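Local coordinates for protein soluble lytic murein transglycosylase (Escherichia coli, PDB 1QSA) that cleaves the glycosidic bonds between N-acetylmuramic acid and N-acetylglucosamine in peptidoglycan, leaving a 1,6-anhydro bond in the muramic acid residue, at residues 320-324 with 571-577; 566-572 with 613-618. One frame throughout, in Å; residues are numbered along the deposited sequence. Where two conformers were deposited one is given.

Contact 1: 320-324 with 571-577; sequences EWRYW and DAVAFVE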
loop_
_atom_site.group_PDB
_atom_site.type_symbol
_atom_site.label_atom_id
_atom_site.label_comp_id
_atom_site.label_asym_id
_atom_site.label_seq_id
_atom_site.Cartn_x
_atom_site.Cartn_y
_atom_site.Cartn_z
ATOM N N GLU A 320 -17.757 4.967 -11.213
ATOM C CA GLU A 320 -18.850 4.917 -10.251
ATOM C C GLU A 320 -19.916 5.991 -10.444
ATOM O O GLU A 320 -21.113 5.687 -10.414
ATOM C CB GLU A 320 -18.335 4.946 -8.801
ATOM C CG GLU A 320 -17.503 6.179 -8.405
ATOM C CD GLU A 320 -16.018 5.945 -8.483
ATOM O OE1 GLU A 320 -15.566 5.226 -9.400
ATOM O OE2 GLU A 320 -15.282 6.520 -7.652
ATOM N N TRP A 321 -19.491 7.229 -10.691
ATOM C CA TRP A 321 -20.451 8.315 -10.834
ATOM C C TRP A 321 -21.181 8.280 -12.169
ATOM O O TRP A 321 -22.313 8.758 -12.271
ATOM C CB TRP A 321 -19.807 9.662 -10.526
ATOM C CG TRP A 321 -19.082 9.676 -9.189
ATOM C CD1 TRP A 321 -17.907 10.309 -8.918
ATOM C CD2 TRP A 321 -19.456 8.986 -7.970
ATOM N NE1 TRP A 321 -17.515 10.057 -7.620
ATOM C CE2 TRP A 321 -18.447 9.252 -7.014
ATOM C CE3 TRP A 321 -20.536 8.163 -7.601
ATOM C CZ2 TRP A 321 -18.478 8.725 -5.707
ATOM C CZ3 TRP A 321 -20.566 7.635 -6.297
ATOM C CH2 TRP A 321 -19.540 7.923 -5.368
ATOM N N ARG A 322 -20.536 7.723 -13.193
ATOM C CA ARG A 322 -21.205 7.564 -14.479
ATOM C C ARG A 322 -22.301 6.498 -14.310
ATOM O O ARG A 322 -23.437 6.679 -14.770
ATOM C CB ARG A 322 -20.214 7.148 -15.562
ATOM C CG ARG A 322 -19.262 8.270 -15.943
ATOM C CD ARG A 322 -18.171 7.779 -16.866
ATOM N NE ARG A 322 -18.687 7.408 -18.180
ATOM C CZ ARG A 322 -18.084 6.559 -19.009
ATOM N NH1 ARG A 322 -16.953 5.962 -18.657
ATOM N NH2 ARG A 322 -18.630 6.285 -20.186
ATOM N N TYR A 323 -21.986 5.411 -13.599
ATOM C CA TYR A 323 -22.989 4.368 -13.382
ATOM C C TYR A 323 -24.163 4.917 -12.581
ATOM O O TYR A 323 -25.315 4.677 -12.939
ATOM C CB TYR A 323 -22.424 3.144 -12.635
ATOM C CG TYR A 323 -23.527 2.135 -12.314
ATOM C CD1 TYR A 323 -23.976 1.226 -13.277
ATOM C CD2 TYR A 323 -24.175 2.151 -11.071
ATOM C CE1 TYR A 323 -25.052 0.364 -13.015
ATOM C CE2 TYR A 323 -25.240 1.301 -10.802
ATOM C CZ TYR A 323 -25.674 0.414 -11.774
ATOM O OH TYR A 323 -26.722 -0.420 -11.509
ATOM N N TRP A 324 -23.886 5.653 -11.507
ATOM C CA TRP A 324 -24.992 6.164 -10.687
ATOM C C TRP A 324 -25.807 7.241 -11.397
ATOM O O TRP A 324 -27.001 7.405 -11.122
ATOM C CB TRP A 324 -24.524 6.541 -9.279
ATOM C CG TRP A 324 -24.223 5.285 -8.473
ATOM C CD1 TRP A 324 -22.983 4.802 -8.129
ATOM C CD2 TRP A 324 -25.170 4.302 -8.024
ATOM N NE1 TRP A 324 -23.102 3.575 -7.517
ATOM C CE2 TRP A 324 -24.429 3.241 -7.436
ATOM C CE3 TRP A 324 -26.573 4.210 -8.067
ATOM C CZ2 TRP A 324 -25.039 2.102 -6.899
ATOM C CZ3 TRP A 324 -27.185 3.070 -7.526
ATOM C CH2 TRP A 324 -26.411 2.030 -6.950
ATOM N N ASP A 571 -29.594 -1.686 -2.874
ATOM C CA ASP A 571 -29.206 -2.813 -3.708
ATOM C C ASP A 571 -27.729 -3.193 -3.545
ATOM O O ASP A 571 -26.989 -2.545 -2.800
ATOM C CB ASP A 571 -29.629 -2.624 -5.186
ATOM C CG ASP A 571 -28.819 -1.562 -5.941
ATOM O OD1 ASP A 571 -27.701 -1.200 -5.548
ATOM O OD2 ASP A 571 -29.310 -1.112 -6.996
ATOM N N ALA A 572 -27.328 -4.274 -4.209
ATOM C CA ALA A 572 -25.960 -4.795 -4.121
ATOM C C ALA A 572 -24.865 -3.795 -4.483
ATOM O O ALA A 572 -23.853 -3.678 -3.773
ATOM C CB ALA A 572 -25.827 -6.033 -4.995
ATOM N N VAL A 573 -25.075 -3.053 -5.566
ATOM C CA VAL A 573 -24.085 -2.084 -6.034
ATOM C C VAL A 573 -23.997 -0.909 -5.069
ATOM O O VAL A 573 -22.912 -0.444 -4.767
ATOM C CB VAL A 573 -24.426 -1.566 -7.461
ATOM C CG1 VAL A 573 -23.249 -0.790 -8.044
ATOM C CG2 VAL A 573 -24.811 -2.736 -8.381
ATOM N N ALA A 574 -25.149 -0.451 -4.569
ATOM C CA ALA A 574 -25.182 0.660 -3.616
ATOM C C ALA A 574 -24.491 0.244 -2.308
ATOM O O ALA A 574 -23.771 1.043 -1.697
ATOM C CB ALA A 574 -26.626 1.092 -3.348
ATOM N N PHE A 575 -24.674 -1.007 -1.896
ATOM C CA PHE A 575 -24.011 -1.476 -0.675
ATOM C C PHE A 575 -22.473 -1.460 -0.859
ATOM O O PHE A 575 -21.755 -0.957 -0.010
ATOM C CB PHE A 575 -24.489 -2.864 -0.266
ATOM C CG PHE A 575 -23.916 -3.322 1.039
ATOM C CD1 PHE A 575 -24.501 -2.942 2.247
ATOM C CD2 PHE A 575 -22.738 -4.062 1.070
ATOM C CE1 PHE A 575 -23.901 -3.295 3.466
ATOM C CE2 PHE A 575 -22.134 -4.418 2.274
ATOM C CZ PHE A 575 -22.724 -4.027 3.471
ATOM N N VAL A 576 -21.987 -1.949 -1.998
ATOM C CA VAL A 576 -20.540 -1.949 -2.255
ATOM C C VAL A 576 -19.990 -0.518 -2.295
ATOM O O VAL A 576 -19.003 -0.196 -1.621
ATOM C CB VAL A 576 -20.214 -2.639 -3.607
ATOM C CG1 VAL A 576 -18.721 -2.426 -3.990
ATOM C CG2 VAL A 576 -20.511 -4.127 -3.514
ATOM N N GLU A 577 -20.662 0.356 -3.042
ATOM C CA GLU A 577 -20.193 1.727 -3.195
ATOM C C GLU A 577 -20.232 2.558 -1.918
ATOM O O GLU A 577 -19.417 3.468 -1.743
ATOM C CB GLU A 577 -20.968 2.445 -4.310
ATOM C CG GLU A 577 -20.306 3.756 -4.723
ATOM C CD GLU A 577 -18.870 3.552 -5.173
ATOM O OE1 GLU A 577 -18.634 2.698 -6.036
ATOM O OE2 GLU A 577 -17.963 4.226 -4.659
HETATM O O HOH W 1 -28.007 -0.066 -9.232
#
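Trp324 drives its six-membered ring edge-on into the first turn of helix 572-578, CZ2 lying 3.5 Å from Ala574 N and CH2 3.7 Å from Ala574 CB. A chi1 of -72° swings the indole to the side opposite its own carbonyl carbon, and from there it spans the gap between two helix axes 12.3 Å apart. Val573 packs CG1 against both aromatic side chains, 3.6 Å from Trp324 CZ2 and 4.0 Å from Tyr323 CE2. Beyond the indole nitrogen, the Glu577 chain runs alongside Trp324 through its CG, and its carboxylate, bent back at chi2 (57°), ends beside Glu320 CB. This buried acid is held by salt bridges to Lys589 and Arg293 and by the hydroxyl of Tyr352, which also bonds to Trp324 NE1.

The other end is wetter and looser. Asp571, partly exposed, caps the helix through OD1, which accepts from Ala574 N at 2.8 Å, almost along its C-O axis. Its OD2 takes a bond from a water that in turn accepts from Tyr323 OH at 2.6 Å; Arg359 is a second partner of that hydroxyl.

The roughly antiparallel pair (148°) thus joins the SLT domain to helix 319-331 of the alpha-superhelix, with helix 285-298 packed against Trp321, Trp324 and Glu577, and helix 351-359 against Tyr323 and Val573.

Contact 2: 566-572 with 613-618; sequences SAGRIDA and EWGRRY. With GOL (glycerol), chain Q.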
loop_
_atom_site.group_PDB
_atom_site.type_symbol
_atom_site.label_atom_id
_atom_site.label_comp_id
_atom_site.label_asym_id
_atom_site.label_seq_id
_atom_site.Cartn_x
_atom_site.Cartn_y
_atom_site.Cartn_z
ATOM N N SER A 566 -27.432 0.173 6.426
ATOM C CA SER A 566 -28.239 0.167 5.208
ATOM C C SER A 566 -29.635 -0.372 5.546
ATOM O O SER A 566 -30.636 0.080 4.986
ATOM C CB SER A 566 -27.550 -0.651 4.101
ATOM O OG SER A 566 -27.014 -1.864 4.606
ATOM N N ALA A 567 -29.677 -1.354 6.444
ATOM C CA ALA A 567 -30.931 -1.924 6.940
ATOM C C ALA A 567 -31.953 -2.439 5.918
ATOM O O ALA A 567 -33.169 -2.272 6.111
ATOM C CB ALA A 567 -31.589 -0.917 7.887
ATOM N N GLY A 568 -31.465 -3.085 4.859
ATOM C CA GLY A 568 -32.338 -3.653 3.842
ATOM C C GLY A 568 -32.973 -2.697 2.846
ATOM O O GLY A 568 -33.822 -3.107 2.047
ATOM N N ARG A 569 -32.514 -1.448 2.845
ATOM C CA ARG A 569 -33.059 -0.414 1.973
ATOM C C ARG A 569 -32.399 -0.259 0.606
ATOM O O ARG A 569 -32.945 0.427 -0.260
ATOM C CB ARG A 569 -32.961 0.949 2.667
ATOM C CG ARG A 569 -33.836 1.116 3.914
ATOM C CD ARG A 569 -33.573 2.461 4.583
ATOM N NE ARG A 569 -32.231 2.551 5.165
ATOM C CZ ARG A 569 -31.765 3.617 5.805
ATOM N NH1 ARG A 569 -32.524 4.707 5.951
ATOM N NH2 ARG A 569 -30.546 3.598 6.300
ATOM N N ILE A 570 -31.245 -0.892 0.399
ATOM C CA ILE A 570 -30.511 -0.665 -0.859
ATOM C C ILE A 570 -30.141 -1.903 -1.676
ATOM O O ILE A 570 -30.366 -3.034 -1.243
ATOM C CB ILE A 570 -29.235 0.179 -0.582
ATOM C CG1 ILE A 570 -28.176 -0.670 0.136
ATOM C CG2 ILE A 570 -29.599 1.396 0.292
ATOM C CD1 ILE A 570 -26.969 0.128 0.640
ATOM N N ASP A 571 -29.594 -1.686 -2.874
ATOM C CA ASP A 571 -29.206 -2.813 -3.708
ATOM C C ASP A 571 -27.729 -3.193 -3.545
ATOM O O ASP A 571 -26.989 -2.545 -2.800
ATOM C CB ASP A 571 -29.629 -2.624 -5.186
ATOM C CG ASP A 571 -28.819 -1.562 -5.941
ATOM O OD1 ASP A 571 -27.701 -1.200 -5.548
ATOM O OD2 ASP A 571 -29.310 -1.112 -6.996
ATOM N N ALA A 572 -27.328 -4.274 -4.209
ATOM C CA ALA A 572 -25.960 -4.795 -4.121
ATOM C C ALA A 572 -24.865 -3.795 -4.483
ATOM O O ALA A 572 -23.853 -3.678 -3.773
ATOM C CB ALA A 572 -25.827 -6.033 -4.995
ATOM N N GLU A 613 -27.164 -12.729 -5.059
ATOM C CA GLU A 613 -26.408 -11.555 -4.632
ATOM C C GLU A 613 -26.980 -10.296 -5.284
ATOM O O GLU A 613 -27.156 -9.260 -4.626
ATOM C CB GLU A 613 -24.937 -11.705 -5.036
ATOM C CG GLU A 613 -24.178 -12.756 -4.234
ATOM C CD GLU A 613 -22.846 -13.138 -4.868
ATOM O OE1 GLU A 613 -22.676 -12.923 -6.080
ATOM O OE2 GLU A 613 -21.972 -13.674 -4.156
ATOM N N TRP A 614 -27.240 -10.381 -6.587
ATOM C CA TRP A 614 -27.760 -9.255 -7.362
ATOM C C TRP A 614 -29.125 -8.743 -6.898
ATOM O O TRP A 614 -29.361 -7.534 -6.898
ATOM C CB TRP A 614 -27.849 -9.649 -8.845
ATOM C CG TRP A 614 -28.241 -8.528 -9.785
ATOM C CD1 TRP A 614 -29.476 -8.310 -10.356
ATOM C CD2 TRP A 614 -27.384 -7.496 -10.285
ATOM N NE1 TRP A 614 -29.429 -7.205 -11.177
ATOM C CE2 TRP A 614 -28.161 -6.687 -11.158
ATOM C CE3 TRP A 614 -26.039 -7.176 -10.088
ATOM C CZ2 TRP A 614 -27.627 -5.578 -11.830
ATOM C CZ3 TRP A 614 -25.506 -6.070 -10.758
ATOM C CH2 TRP A 614 -26.305 -5.287 -11.619
ATOM N N GLY A 615 -29.990 -9.661 -6.484
ATOM C CA GLY A 615 -31.349 -9.294 -6.092
ATOM C C GLY A 615 -31.701 -9.097 -4.632
ATOM O O GLY A 615 -32.792 -8.625 -4.320
ATOM N N ARG A 616 -30.784 -9.452 -3.743
ATOM C CA ARG A 616 -30.974 -9.339 -2.303
ATOM C C ARG A 616 -31.145 -7.880 -1.850
ATOM O O ARG A 616 -30.694 -6.950 -2.521
ATOM C CB ARG A 616 -29.758 -9.945 -1.600
ATOM C CG ARG A 616 -29.859 -9.933 -0.110
ATOM C CD ARG A 616 -28.504 -9.953 0.542
ATOM N NE ARG A 616 -28.647 -9.515 1.920
ATOM C CZ ARG A 616 -28.791 -10.333 2.953
ATOM N NH1 ARG A 616 -28.740 -11.646 2.774
ATOM N NH2 ARG A 616 -28.935 -9.832 4.173
ATOM N N ARG A 617 -31.839 -7.690 -0.727
ATOM C CA ARG A 617 -31.983 -6.363 -0.138
ATOM C C ARG A 617 -30.753 -6.211 0.776
ATOM O O ARG A 617 -30.334 -7.170 1.426
ATOM C CB ARG A 617 -33.290 -6.255 0.662
ATOM C CG ARG A 617 -34.552 -6.494 -0.173
ATOM C CD ARG A 617 -35.841 -6.240 0.633
ATOM N NE ARG A 617 -35.720 -6.697 2.018
ATOM C CZ ARG A 617 -35.833 -5.902 3.083
ATOM N NH1 ARG A 617 -36.114 -4.614 2.935
ATOM N NH2 ARG A 617 -35.692 -6.402 4.304
ATOM N N TYR A 618 -30.136 -5.035 0.770
ATOM C CA TYR A 618 -28.945 -4.776 1.577
ATOM C C TYR A 618 -29.217 -3.667 2.591
ATOM O O TYR A 618 -28.778 -3.803 3.747
ATOM C CB TYR A 618 -27.761 -4.368 0.674
ATOM C CG TYR A 618 -27.211 -5.485 -0.184
ATOM C CD1 TYR A 618 -27.912 -5.953 -1.306
ATOM C CD2 TYR A 618 -25.997 -6.111 0.142
ATOM C CE1 TYR A 618 -27.423 -7.014 -2.072
ATOM C CE2 TYR A 618 -25.513 -7.172 -0.615
ATOM C CZ TYR A 618 -26.229 -7.617 -1.715
ATOM O OH TYR A 618 -25.744 -8.679 -2.438
ATOM O OXT TYR A 618 -29.871 -2.674 2.226
HETATM C C1 GOL Q . -29.777 -3.216 -10.274
HETATM O O1 GOL Q . -31.107 -3.126 -10.746
HETATM C C2 GOL Q . -29.725 -4.070 -9.012
HETATM O O2 GOL Q . -30.544 -3.465 -8.002
HETATM C C3 GOL Q . -28.283 -4.166 -8.512
HETATM O O3 GOL Q . -28.225 -4.909 -7.310
HETATM O O HOH W 2 -35.726 -3.664 5.969
HETATM O O HOH W 3 -29.865 -5.884 -4.786
#
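The C-terminal carboxylate of Tyr618 is gripped by the backbone and one hydroxyl of 566-572. Its O accepts from Ser566 OG at 2.8 Å and from Gly568 N at 3.0 Å, the two donors reaching it from opposite faces of the carboxylate plane. Its OXT takes a nearly straight bond from Ile570 N (169°), and Tyr618 N answers with a 2.8 Å bond to Ile570 O, in the reciprocal manner of an antiparallel hydrogen-bonded pair. At the far end of the side chain, Tyr618 OH donates to Glu613 O at 2.7 Å and is also bonded to Asn544 ND2.

The receiving backbone is the link between helix 556-566 and helix 572-578 of the lysozyme-like SLT domain. It folds as a type I' turn from Ser566 to Arg569, and both Ala567 and Gly568 have the positive phi this turn requires.

Apolar contacts follow the tyrosine side chain. Ala572 CA sits over one ring face in a CH-pi contact, 3.7 Å from the centroid, while Ile570 CG1 packs on Tyr618 CB.

A water and a glycerol lie at the end of helix 611-615. The water joins Ala572 N to Trp614 O and Arg616 O. The glycerol, probably from the crystallisation liquor, donates through O2 to Asp571 OD2 and through O3 to Trp614 O (2.9 Å), and lays C3 over the centre of the Trp614 ring. With chi1 at -174°, that indole extends opposite its own amide nitrogen and packs on Gln358 and Arg359 of helix 351-359. Replacing Trp614 by an alanine would probably open a gap beside these two residues and take away the flat support under the glycerol.

Both contacts converge on the start of helix 572-578 and share Asp571 and Ala572, yet they use different sides of it. Contact 1 is largely buried and joins the SLT domain to the superhelix mainly through packing of indole, phenol, valine and the Glu577 chain, an acid whose charge is probably balanced by Lys589 and Arg293. Contact 2 is only partly buried, stays within the C-terminal part of the chain, and combines backbone and serine hydroxyl bonds to the terminal carboxylate with packing of the Tyr618 ring on Ala572. Phe575, turned away from helix 319-331, bridges the two: its CG lies 3.6 Å from Tyr618 CD2.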